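PDB 4AT2: 3-ketosteroid-delta4-5alpha-dehydrogenase from Rhodococcus jostii, which catalyses the flavin-dependent introduction of the delta4 double bond into 3-keto-5alpha-steroids, a reaction of bacterial steroid catabolism. Local coordinates for residues V44-Y49 against A65-L70; P94-C99 against A182-V187; K147-G152 against F160-M165. All coordinates share one frame; numbering follows the deposited sequence.

Contact 1: residues V44-Y49 against A65-L70. With FAD (flavin-adenine dinucleotide), chain D.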
loop_
_atom_site.group_PDB
_atom_site.type_symbol
_atom_site.label_atom_id
_atom_site.label_comp_id
_atom_site.label_asym_id
_atom_site.label_seq_id
_atom_site.Cartn_x
_atom_site.Cartn_y
_atom_site.Cartn_z
ATOM N N VAL A 44 5.765 22.266 -27.237
ATOM C CA VAL A 44 5.478 21.621 -25.960
ATOM C C VAL A 44 3.973 21.624 -25.753
ATOM O O VAL A 44 3.336 22.682 -25.760
ATOM C CB VAL A 44 6.222 22.316 -24.795
ATOM C CG1 VAL A 44 5.800 21.725 -23.451
ATOM C CG2 VAL A 44 7.728 22.169 -24.979
ATOM N N VAL A 45 3.412 20.425 -25.610
ATOM C CA VAL A 45 1.979 20.258 -25.385
ATOM C C VAL A 45 1.783 19.845 -23.932
ATOM O O VAL A 45 2.298 18.817 -23.498
ATOM C CB VAL A 45 1.368 19.226 -26.358
ATOM C CG1 VAL A 45 -0.083 18.926 -25.987
ATOM C CG2 VAL A 45 1.441 19.756 -27.790
ATOM N N VAL A 46 1.068 20.683 -23.184
ATOM C CA VAL A 46 0.820 20.439 -21.755
ATOM C C VAL A 46 -0.617 19.979 -21.579
ATOM O O VAL A 46 -1.560 20.724 -21.875
ATOM C CB VAL A 46 1.059 21.710 -20.912
ATOM C CG1 VAL A 46 0.785 21.436 -19.428
ATOM C CG2 VAL A 46 2.479 22.226 -21.125
ATOM N N ALA A 47 -0.783 18.761 -21.079
ATOM C CA ALA A 47 -2.118 18.243 -20.792
ATOM C C ALA A 47 -2.502 18.562 -19.345
ATOM O O ALA A 47 -1.930 17.995 -18.405
ATOM C CB ALA A 47 -2.168 16.744 -21.053
ATOM N N GLY A 48 -3.456 19.473 -19.167
ATOM C CA GLY A 48 -3.919 19.841 -17.822
ATOM C C GLY A 48 -3.440 21.212 -17.383
ATOM O O GLY A 48 -2.234 21.474 -17.340
ATOM N N TYR A 49 -4.383 22.095 -17.059
ATOM C CA TYR A 49 -4.057 23.477 -16.714
ATOM C C TYR A 49 -4.236 23.744 -15.214
ATOM O O TYR A 49 -4.975 24.655 -14.808
ATOM C CB TYR A 49 -4.928 24.431 -17.538
ATOM C CG TYR A 49 -4.338 25.799 -17.814
ATOM C CD1 TYR A 49 -3.281 26.311 -17.045
ATOM C CD2 TYR A 49 -4.868 26.603 -18.823
ATOM C CE1 TYR A 49 -2.756 27.567 -17.300
ATOM C CE2 TYR A 49 -4.349 27.859 -19.082
ATOM C CZ TYR A 49 -3.298 28.337 -18.316
ATOM O OH TYR A 49 -2.783 29.588 -18.565
ATOM N N ALA A 65 10.092 27.918 -26.436
ATOM C CA ALA A 65 9.194 26.945 -27.083
ATOM C C ALA A 65 7.804 27.511 -27.324
ATOM O O ALA A 65 7.326 28.362 -26.574
ATOM C CB ALA A 65 9.095 25.671 -26.247
ATOM N N ASP A 66 7.160 27.027 -28.383
ATOM C CA ASP A 66 5.753 27.302 -28.653
ATOM C C ASP A 66 4.948 26.344 -27.770
ATOM O O ASP A 66 5.052 25.130 -27.920
ATOM C CB ASP A 66 5.491 27.080 -30.157
ATOM C CG ASP A 66 4.008 27.043 -30.532
ATOM O OD1 ASP A 66 3.164 27.692 -29.885
ATOM O OD2 ASP A 66 3.691 26.362 -31.537
ATOM N N VAL A 67 4.186 26.898 -26.830
ATOM C CA VAL A 67 3.495 26.083 -25.816
ATOM C C VAL A 67 1.981 26.101 -25.977
ATOM O O VAL A 67 1.372 27.173 -26.101
ATOM C CB VAL A 67 3.825 26.571 -24.381
ATOM C CG1 VAL A 67 3.197 25.655 -23.333
ATOM C CG2 VAL A 67 5.328 26.631 -24.165
ATOM N N LEU A 68 1.380 24.914 -25.962
ATOM C CA LEU A 68 -0.072 24.779 -25.987
ATOM C C LEU A 68 -0.551 23.929 -24.815
ATOM O O LEU A 68 -0.147 22.781 -24.678
ATOM C CB LEU A 68 -0.539 24.171 -27.319
ATOM C CG LEU A 68 -2.024 23.819 -27.487
ATOM C CD1 LEU A 68 -2.900 25.062 -27.331
ATOM C CD2 LEU A 68 -2.261 23.136 -28.834
ATOM N N VAL A 69 -1.416 24.511 -23.983
ATOM C CA VAL A 69 -2.015 23.797 -22.860
ATOM C C VAL A 69 -3.376 23.275 -23.297
ATOM O O VAL A 69 -4.152 24.008 -23.898
ATOM C CB VAL A 69 -2.181 24.718 -21.628
ATOM C CG1 VAL A 69 -2.763 23.944 -20.444
ATOM C CG2 VAL A 69 -0.842 25.308 -21.222
ATOM N N LEU A 70 -3.650 22.007 -22.996
ATOM C CA LEU A 70 -4.934 21.388 -23.311
ATOM C C LEU A 70 -5.676 21.123 -22.002
ATOM O O LEU A 70 -5.197 20.367 -21.150
ATOM C CB LEU A 70 -4.699 20.074 -24.054
ATOM C CG LEU A 70 -3.775 20.101 -25.266
ATOM C CD1 LEU A 70 -3.605 18.675 -25.749
ATOM C CD2 LEU A 70 -4.358 20.964 -26.381
HETATM P PA FAD D . -4.956 19.978 -10.920
HETATM O O1A FAD D . -4.578 21.250 -10.269
HETATM O O2A FAD D . -6.252 19.368 -10.588
HETATM O O5B FAD D . -4.881 20.197 -12.505
HETATM C C5B FAD D . -5.141 19.120 -13.410
HETATM C C4B FAD D . -5.908 19.675 -14.623
HETATM O O4B FAD D . -5.985 18.576 -15.557
HETATM C C3B FAD D . -7.348 20.022 -14.223
HETATM O O3B FAD D . -7.648 21.374 -14.653
HETATM C C2B FAD D . -8.196 18.976 -14.955
HETATM O O2B FAD D . -9.470 19.542 -15.363
HETATM C C1B FAD D . -7.316 18.643 -16.158
HETATM N N9A FAD D . -7.585 17.315 -16.753
HETATM C C8A FAD D . -7.973 16.185 -16.148
HETATM N N7A FAD D . -8.081 15.234 -17.074
HETATM C C5A FAD D . -7.746 15.765 -18.267
HETATM C C6A FAD D . -7.678 15.279 -19.530
HETATM N N6A FAD D . -7.977 13.998 -19.748
HETATM N N1A FAD D . -7.313 16.050 -20.568
HETATM C C2A FAD D . -6.982 17.382 -20.364
HETATM N N3A FAD D . -7.059 17.875 -19.064
HETATM C C4A FAD D . -7.442 17.052 -18.052
HETATM N N1 FAD D . -2.348 20.357 -1.684
HETATM C C2 FAD D . -1.344 21.195 -1.232
HETATM O O2 FAD D . -0.180 20.930 -1.498
HETATM N N3 FAD D . -1.662 22.336 -0.480
HETATM C C4 FAD D . -2.990 22.613 -0.149
HETATM O O4 FAD D . -3.230 23.618 0.526
HETATM C C4X FAD D . -4.004 21.761 -0.602
HETATM N N5 FAD D . -5.301 21.986 -0.280
HETATM C C5X FAD D . -6.221 21.033 -0.527
HETATM C C6 FAD D . -7.504 21.134 0.020
HETATM C C7 FAD D . -8.471 20.161 -0.242
HETATM C C7M FAD D . -9.747 20.314 0.336
HETATM C C8 FAD D . -8.149 19.056 -1.059
HETATM C C8M FAD D . -9.078 18.041 -1.371
HETATM C C9 FAD D . -6.871 18.965 -1.614
HETATM C C9A FAD D . -5.898 19.936 -1.333
HETATM N N10 FAD D . -4.644 19.836 -1.839
HETATM C C10 FAD D . -3.681 20.639 -1.367
HETATM C "C1'" FAD D . -4.302 18.922 -2.960
HETATM C "C2'" FAD D . -4.084 19.735 -4.245
HETATM O "O2'" FAD D . -5.246 20.551 -4.408
HETATM C "C3'" FAD D . -3.922 18.813 -5.464
HETATM O "O3'" FAD D . -3.228 17.597 -5.132
HETATM C "C4'" FAD D . -3.164 19.557 -6.576
HETATM O "O4'" FAD D . -3.883 20.762 -6.879
HETATM C "C5'" FAD D . -3.067 18.692 -7.836
HETATM O "O5'" FAD D . -2.280 19.400 -8.813
HETATM P P FAD D . -2.267 18.907 -10.348
HETATM O O1P FAD D . -1.795 17.521 -10.437
HETATM O O2P FAD D . -1.601 19.984 -11.155
HETATM O O3P FAD D . -3.861 18.787 -10.669
#
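Val-46 and Leu-70 meet where strands 45-47 and 67-70 run parallel as neighbours, as in the first beta-alpha-beta unit of Rossmann-type dinucleotide-binding folds. Five backbone bonds, reaching one residue beyond the strands at Asp-66 and Gly-48, sew them together: Asp-66 O accepts from Val-44 N, and Val-44 O from Leu-68 N; Leu-68 O then takes Val-46 N, Val-46 O takes Leu-70 N at 2.7 Å, and Leu-70 O closes the series by accepting Gly-48 N at 2.8 Å.

Leu-70 shows how the side chains use this frame. Its CB lies 3.9 Å from Val-46 O. With CG turned beside its own backbone N (chi1 -51°), that carbon reaches back to 3.9 Å from Val-45 CG1. Of its two terminal methyls, CD1 presses on Val-45 CG1 at 3.5 Å. On the other face Val-69 sends its two methyls to different partners. CG2 rests 4.1 Å from Val-46 CB, while CG1 packs 3.6 Å from Tyr-49 CG, where the two side chains cross at about a right angle.

Where the first strand ends, the cofactor takes over. Gly-48 CA is 3.3 Å from the ribose O4B of FAD, so close that any side chain would collide with the sugar, and the positive phi of 107° also suits glycine. This is consistent with Gly-48 opening the dinucleotide-binding glycine motif. Glu-71, just beyond Leu-70, binds both the FAD and Tyr-49 N.

Strand 45-47 is flanked on its other edge by strand 255-258, which bonds to Val-45 and Ala-47. Helix 51-62, the crossover of this beta-alpha-beta unit, covers Val-67 and Val-69, whereas Val-45, Leu-68 and Leu-70 face Val-250 of strand 246-252.

Contact 2: residues P94-C99 against A182-V187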
loop_
_atom_site.group_PDB
_atom_site.type_symbol
_atom_site.label_atom_id
_atom_site.label_comp_id
_atom_site.label_asym_id
_atom_site.label_seq_id
_atom_site.Cartn_x
_atom_site.Cartn_y
_atom_site.Cartn_z
ATOM N N PRO A 94 13.159 33.445 2.378
ATOM C CA PRO A 94 13.012 34.777 2.966
ATOM C C PRO A 94 11.824 34.870 3.935
ATOM O O PRO A 94 11.874 35.641 4.891
ATOM C CB PRO A 94 12.788 35.663 1.744
ATOM C CG PRO A 94 13.588 34.981 0.675
ATOM C CD PRO A 94 13.330 33.515 0.913
ATOM N N LEU A 95 10.770 34.096 3.688
ATOM C CA LEU A 95 9.611 34.098 4.588
ATOM C C LEU A 95 9.965 33.486 5.951
ATOM O O LEU A 95 9.648 34.064 7.008
ATOM C CB LEU A 95 8.436 33.352 3.959
ATOM C CG LEU A 95 7.032 33.882 4.266
ATOM C CD1 LEU A 95 5.998 32.884 3.776
ATOM C CD2 LEU A 95 6.756 34.212 5.719
ATOM N N GLN A 96 10.617 32.321 5.935
ATOM C CA GLN A 96 11.074 31.705 7.183
ATOM C C GLN A 96 11.963 32.680 7.967
ATOM O O GLN A 96 11.771 32.861 9.160
ATOM C CB GLN A 96 11.837 30.399 6.932
ATOM C CG GLN A 96 10.951 29.243 6.475
ATOM C CD GLN A 96 11.770 28.008 6.144
ATOM O OE1 GLN A 96 12.743 28.092 5.414
ATOM N NE2 GLN A 96 11.373 26.862 6.679
ATOM N N LYS A 97 12.905 33.317 7.276
ATOM C CA LYS A 97 13.844 34.238 7.936
ATOM C C LYS A 97 13.103 35.437 8.543
ATOM O O LYS A 97 13.372 35.834 9.692
ATOM C CB LYS A 97 14.936 34.698 6.953
ATOM C CG LYS A 97 15.906 33.579 6.598
ATOM C CD LYS A 97 16.972 34.028 5.605
ATOM C CE LYS A 97 17.914 32.880 5.267
ATOM N NZ LYS A 97 18.860 32.520 6.366
ATOM N N ALA A 98 12.153 35.991 7.789
ATOM C CA ALA A 98 11.373 37.147 8.271
ATOM C C ALA A 98 10.568 36.826 9.534
ATOM O O ALA A 98 10.341 37.703 10.386
ATOM C CB ALA A 98 10.450 37.653 7.169
ATOM N N CYS A 99 10.155 35.568 9.648
ATOM C CA CYS A 99 9.388 35.076 10.796
ATOM C C CYS A 99 10.278 34.489 11.894
ATOM O O CYS A 99 9.789 34.070 12.937
ATOM C CB CYS A 99 8.340 34.049 10.336
ATOM S SG CYS A 99 7.082 34.759 9.234
ATOM N N ALA A 182 10.823 23.264 11.966
ATOM C CA ALA A 182 10.771 24.494 11.192
ATOM C C ALA A 182 9.473 24.431 10.405
ATOM O O ALA A 182 9.155 23.400 9.813
ATOM C CB ALA A 182 11.961 24.599 10.241
ATOM N N PRO A 183 8.705 25.526 10.411
ATOM C CA PRO A 183 7.466 25.566 9.647
ATOM C C PRO A 183 7.784 25.732 8.175
ATOM O O PRO A 183 8.651 26.540 7.819
ATOM C CB PRO A 183 6.752 26.799 10.219
ATOM C CG PRO A 183 7.869 27.696 10.662
ATOM C CD PRO A 183 8.938 26.763 11.183
ATOM N N ARG A 184 7.078 24.980 7.332
ATOM C CA ARG A 184 7.346 24.982 5.899
ATOM C C ARG A 184 6.077 25.185 5.080
ATOM O O ARG A 184 6.124 25.181 3.860
ATOM C CB ARG A 184 8.057 23.681 5.505
ATOM C CG ARG A 184 9.420 23.559 6.189
ATOM C CD ARG A 184 10.276 22.424 5.651
ATOM N NE ARG A 184 11.455 22.299 6.510
ATOM C CZ ARG A 184 11.571 21.414 7.496
ATOM N NH1 ARG A 184 10.609 20.518 7.732
ATOM N NH2 ARG A 184 12.667 21.420 8.248
ATOM N N GLY A 185 4.940 25.367 5.749
ATOM C CA GLY A 185 3.705 25.664 5.020
ATOM C C GLY A 185 3.674 27.130 4.602
ATOM O O GLY A 185 3.329 27.997 5.412
ATOM N N HIS A 186 4.043 27.404 3.346
ATOM C CA HIS A 186 4.020 28.769 2.790
ATOM C C HIS A 186 2.712 28.990 2.090
ATOM O O HIS A 186 2.351 28.213 1.217
ATOM C CB HIS A 186 5.176 28.971 1.815
ATOM C CG HIS A 186 6.535 29.006 2.477
ATOM N ND1 HIS A 186 7.052 27.953 3.153
ATOM C CD2 HIS A 186 7.487 30.014 2.527
ATOM C CE1 HIS A 186 8.278 28.284 3.604
ATOM N NE2 HIS A 186 8.539 29.547 3.218
ATOM N N VAL A 187 1.988 30.042 2.462
ATOM C CA VAL A 187 0.603 30.211 1.989
ATOM C C VAL A 187 0.462 31.568 1.314
ATOM O O VAL A 187 0.737 32.589 1.935
ATOM C CB VAL A 187 -0.406 30.089 3.161
ATOM C CG1 VAL A 187 -1.853 30.132 2.662
ATOM C CG2 VAL A 187 -0.155 28.798 3.935
#
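Leu-95 and Gln-96, on the short helix 94-98, dock against His-186 on the middle strand of a small three-stranded antiparallel sheet and Pro-183 in the loop that leads into it. The contact illustrates how a helix can be fastened to a strand and its lead-in loop by one amide and one ring.

Gln-96 supplies the polar link. Its CG stands beside the backbone N (chi1 -72°) and the chain runs on extended, carrying NE2 to 3.0 Å from Pro-183 O. The bond is fairly straight, 158° at the hydrogen, and the acceptor lies close to the amide plane, although the donor is tilted from the plane of the Pro-183 carbonyl. The amide is held at both ends: OE1 accepts from the backbone N of Gly-92 and Thr-93, and NE2 also serves Asp-103, which forms a salt bridge with Arg-184.

The imidazole of His-186 touches both helix side chains. Leu-95 CD1 approaches its CD2 to 3.5 Å, and Gln-96 CG lies 4.0 Å from CE1. Within the strand segment ND1 donates to Arg-184 O at 3.0 Å; the acceptor sits in the ring plane, yet the nitrogen stands above the carbonyl plane rather than on a lone pair. NE2 bonds to Thr-93 OG1, and together these two bonds fix the ring's rotation. Replacing the imidazole by the methyl of an alanine is likely to leave Arg-184 O and Thr-93 OG1 without these partners and to open a gap beside Leu-95 CD1.

Strands 87-88 and 164-165 flank strand 185-186, Leu-164 touches both Leu-95 and His-186, and Tyr-136 of helix 132-141 meets the His-186 ring.

Contact 3: residues K147-G152 against F160-M165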
loop_
_atom_site.group_PDB
_atom_site.type_symbol
_atom_site.label_atom_id
_atom_site.label_comp_id
_atom_site.label_asym_id
_atom_site.label_seq_id
_atom_site.Cartn_x
_atom_site.Cartn_y
_atom_site.Cartn_z
ATOM N N LYS A 147 2.471 37.004 2.804
ATOM C CA LYS A 147 2.572 37.888 3.954
ATOM C C LYS A 147 3.651 37.356 4.883
ATOM O O LYS A 147 3.651 36.171 5.218
ATOM C CB LYS A 147 1.249 37.959 4.696
ATOM C CG LYS A 147 1.232 39.046 5.752
ATOM C CD LYS A 147 -0.141 39.129 6.378
ATOM C CE LYS A 147 -0.148 40.106 7.542
ATOM N NZ LYS A 147 -1.554 40.337 7.973
ATOM N N GLU A 148 4.566 38.226 5.306
ATOM C CA GLU A 148 5.687 37.791 6.139
ATOM C C GLU A 148 5.251 37.739 7.610
ATOM O O GLU A 148 5.671 38.542 8.441
ATOM C CB GLU A 148 6.945 38.651 5.869
ATOM C CG GLU A 148 7.417 38.495 4.422
ATOM C CD GLU A 148 8.817 39.034 4.129
ATOM O OE1 GLU A 148 9.164 40.118 4.638
ATOM O OE2 GLU A 148 9.557 38.361 3.358
ATOM N N SER A 149 4.361 36.790 7.902
ATOM C CA SER A 149 3.840 36.575 9.249
ATOM C C SER A 149 3.504 35.100 9.416
ATOM O O SER A 149 3.176 34.398 8.437
ATOM C CB SER A 149 2.600 37.427 9.505
ATOM O OG SER A 149 1.620 37.156 8.529
ATOM N N PHE A 150 3.586 34.651 10.664
ATOM C CA PHE A 150 3.462 33.245 11.022
ATOM C C PHE A 150 2.217 33.030 11.877
ATOM O O PHE A 150 1.957 33.797 12.806
ATOM C CB PHE A 150 4.731 32.818 11.789
ATOM C CG PHE A 150 4.629 31.486 12.488
ATOM C CD1 PHE A 150 4.750 30.293 11.777
ATOM C CD2 PHE A 150 4.472 31.424 13.873
ATOM C CE1 PHE A 150 4.678 29.068 12.424
ATOM C CE2 PHE A 150 4.415 30.195 14.525
ATOM C CZ PHE A 150 4.514 29.017 13.799
ATOM N N TRP A 151 1.441 32.001 11.543
ATOM C CA TRP A 151 0.320 31.588 12.385
ATOM C C TRP A 151 0.740 30.394 13.187
ATOM O O TRP A 151 1.139 29.383 12.619
ATOM C CB TRP A 151 -0.894 31.223 11.536
ATOM C CG TRP A 151 -2.061 30.821 12.403
ATOM C CD1 TRP A 151 -2.622 29.556 12.545
ATOM C CD2 TRP A 151 -2.809 31.681 13.333
ATOM N NE1 TRP A 151 -3.655 29.578 13.450
ATOM C CE2 TRP A 151 -3.819 30.822 13.961
ATOM C CE3 TRP A 151 -2.763 33.033 13.670
ATOM C CZ2 TRP A 151 -4.729 31.312 14.897
ATOM C CZ3 TRP A 151 -3.689 33.517 14.606
ATOM C CH2 TRP A 151 -4.641 32.675 15.207
ATOM N N GLY A 152 0.634 30.497 14.513
ATOM C CA GLY A 152 1.206 29.490 15.405
ATOM C C GLY A 152 0.253 28.567 16.149
ATOM O O GLY A 152 0.702 27.759 16.958
ATOM N N PHE A 160 -6.303 33.789 9.020
ATOM C CA PHE A 160 -6.138 35.087 8.384
ATOM C C PHE A 160 -5.201 34.953 7.180
ATOM O O PHE A 160 -5.000 33.849 6.661
ATOM C CB PHE A 160 -5.653 36.111 9.421
ATOM C CG PHE A 160 -6.439 36.082 10.712
ATOM C CD1 PHE A 160 -7.790 36.444 10.731
ATOM C CD2 PHE A 160 -5.841 35.688 11.910
ATOM C CE1 PHE A 160 -8.522 36.411 11.916
ATOM C CE2 PHE A 160 -6.568 35.660 13.099
ATOM C CZ PHE A 160 -7.908 36.021 13.101
ATOM N N ASP A 161 -4.627 36.059 6.724
ATOM C CA ASP A 161 -3.828 36.012 5.501
ATOM C C ASP A 161 -2.342 35.771 5.767
ATOM O O ASP A 161 -1.505 36.174 4.971
ATOM C CB ASP A 161 -4.048 37.276 4.641
ATOM C CG ASP A 161 -3.610 38.556 5.340
ATOM O OD1 ASP A 161 -3.441 38.536 6.576
ATOM O OD2 ASP A 161 -3.442 39.592 4.643
ATOM N N ASP A 162 -2.023 35.112 6.880
ATOM C CA ASP A 162 -0.627 34.825 7.221
ATOM C C ASP A 162 0.027 33.890 6.215
ATOM O O ASP A 162 -0.638 33.058 5.585
ATOM C CB ASP A 162 -0.521 34.279 8.640
ATOM C CG ASP A 162 -0.973 35.293 9.665
ATOM O OD1 ASP A 162 -0.369 36.386 9.731
ATOM O OD2 ASP A 162 -1.953 35.020 10.377
ATOM N N GLY A 163 1.335 34.052 6.045
ATOM C CA GLY A 163 2.052 33.332 5.003
ATOM C C GLY A 163 2.781 32.072 5.425
ATOM O O GLY A 163 3.189 31.287 4.578
ATOM N N LEU A 164 2.961 31.869 6.729
ATOM C CA LEU A 164 3.745 30.717 7.188
ATOM C C LEU A 164 3.073 30.001 8.354
ATOM O O LEU A 164 2.536 30.641 9.266
ATOM C CB LEU A 164 5.179 31.158 7.552
ATOM C CG LEU A 164 6.237 30.089 7.867
ATOM C CD1 LEU A 164 6.616 29.285 6.628
ATOM C CD2 LEU A 164 7.474 30.771 8.437
ATOM N N MET A 165 3.095 28.672 8.307
ATOM C CA MET A 165 2.438 27.851 9.329
ATOM C C MET A 165 3.066 26.467 9.306
ATOM O O MET A 165 3.482 26.002 8.248
ATOM C CB MET A 165 0.939 27.766 9.014
ATOM C CG MET A 165 0.090 27.079 10.065
ATOM S SD MET A 165 -1.660 27.209 9.616
ATOM C CE MET A 165 -2.366 26.001 10.728
HETATM O O HOH W 1 0.310 35.142 2.940
HETATM O O HOH W 2 -3.090 41.750 6.214
#
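Trp-151 and Phe-150 rest on buried Leu-164 and Met-165 in the close-packed half of this contact, while Lys-147 and Asp-161 form a water-flanked ion pair in the looser half; close packing beside a hydrated ion pair is the principle it exemplifies. Trp-151 N donates to Leu-164 O at 2.9 Å. Ser-149 O accepts from Leu-164 N at 3.1 Å and, more weakly, from Gly-163 N. The two bonds from Leu-164 straddle Phe-150, a single bridge with the chains running the same way.

Trp-151 is flanked by two unlike groups. Phe-160 turns its edge to the face of the indole six-membered ring in an offset edge-to-face pair, planes at 84°, with Phe-160 CE2 3.9 Å from Trp-151 CZ3. Met-165, extended alongside, brings SD to the edge of the indole, 3.9 Å from Trp-151 CD1, a Met-aromatic contact. Phe-150 CD1 lies 4.2 Å from Leu-164 CG.

Toward the other end the fully extended Lys-147, with CG anti to the backbone N (chi1 -170°), reaches Asp-161 OD1 with NZ at 3.0 Å on its syn side, a salt bridge. One water joins NZ to Asp-161 OD2, and another links Lys-147 N to Asp-161 O. Between the two halves Ser-149 OG lies only 2.4 Å from Asp-162 OD1, too short for its strength to be read with confidence.

Gln-189 gives Asp-161 OD2 a further partner. The intervening loop carries Trp-156 and Glu-157 of the steroid pocket, so the backbone bonds and aromatic packing probably help to hold its base, while the hydrated ion pair is probably the more yielding link.

Overall arrangement
From the N terminus, contact 1 comes first and closes the short crossover through helix 51-62 before the others begin. Contact 2 then opens at helix 94-98 and closes only at strand 185-186, spanning a long excursion within which contact 3 pinches off a smaller loop. No two contacts cross. Contacts 2 and 3 adjoin, their centres about 8 Å apart, and share a sheet through neighbouring strands 185-186 and 164-165: Val-187 N lies 2.7 Å from Gly-163 O, a probable hydrogen bond. Contact 1 is remote, its centre about 32 Å from that of contact 2 and about 34 Å from that of contact 3, at the adenosine end of FAD; the others lie nearer flavin and steroid.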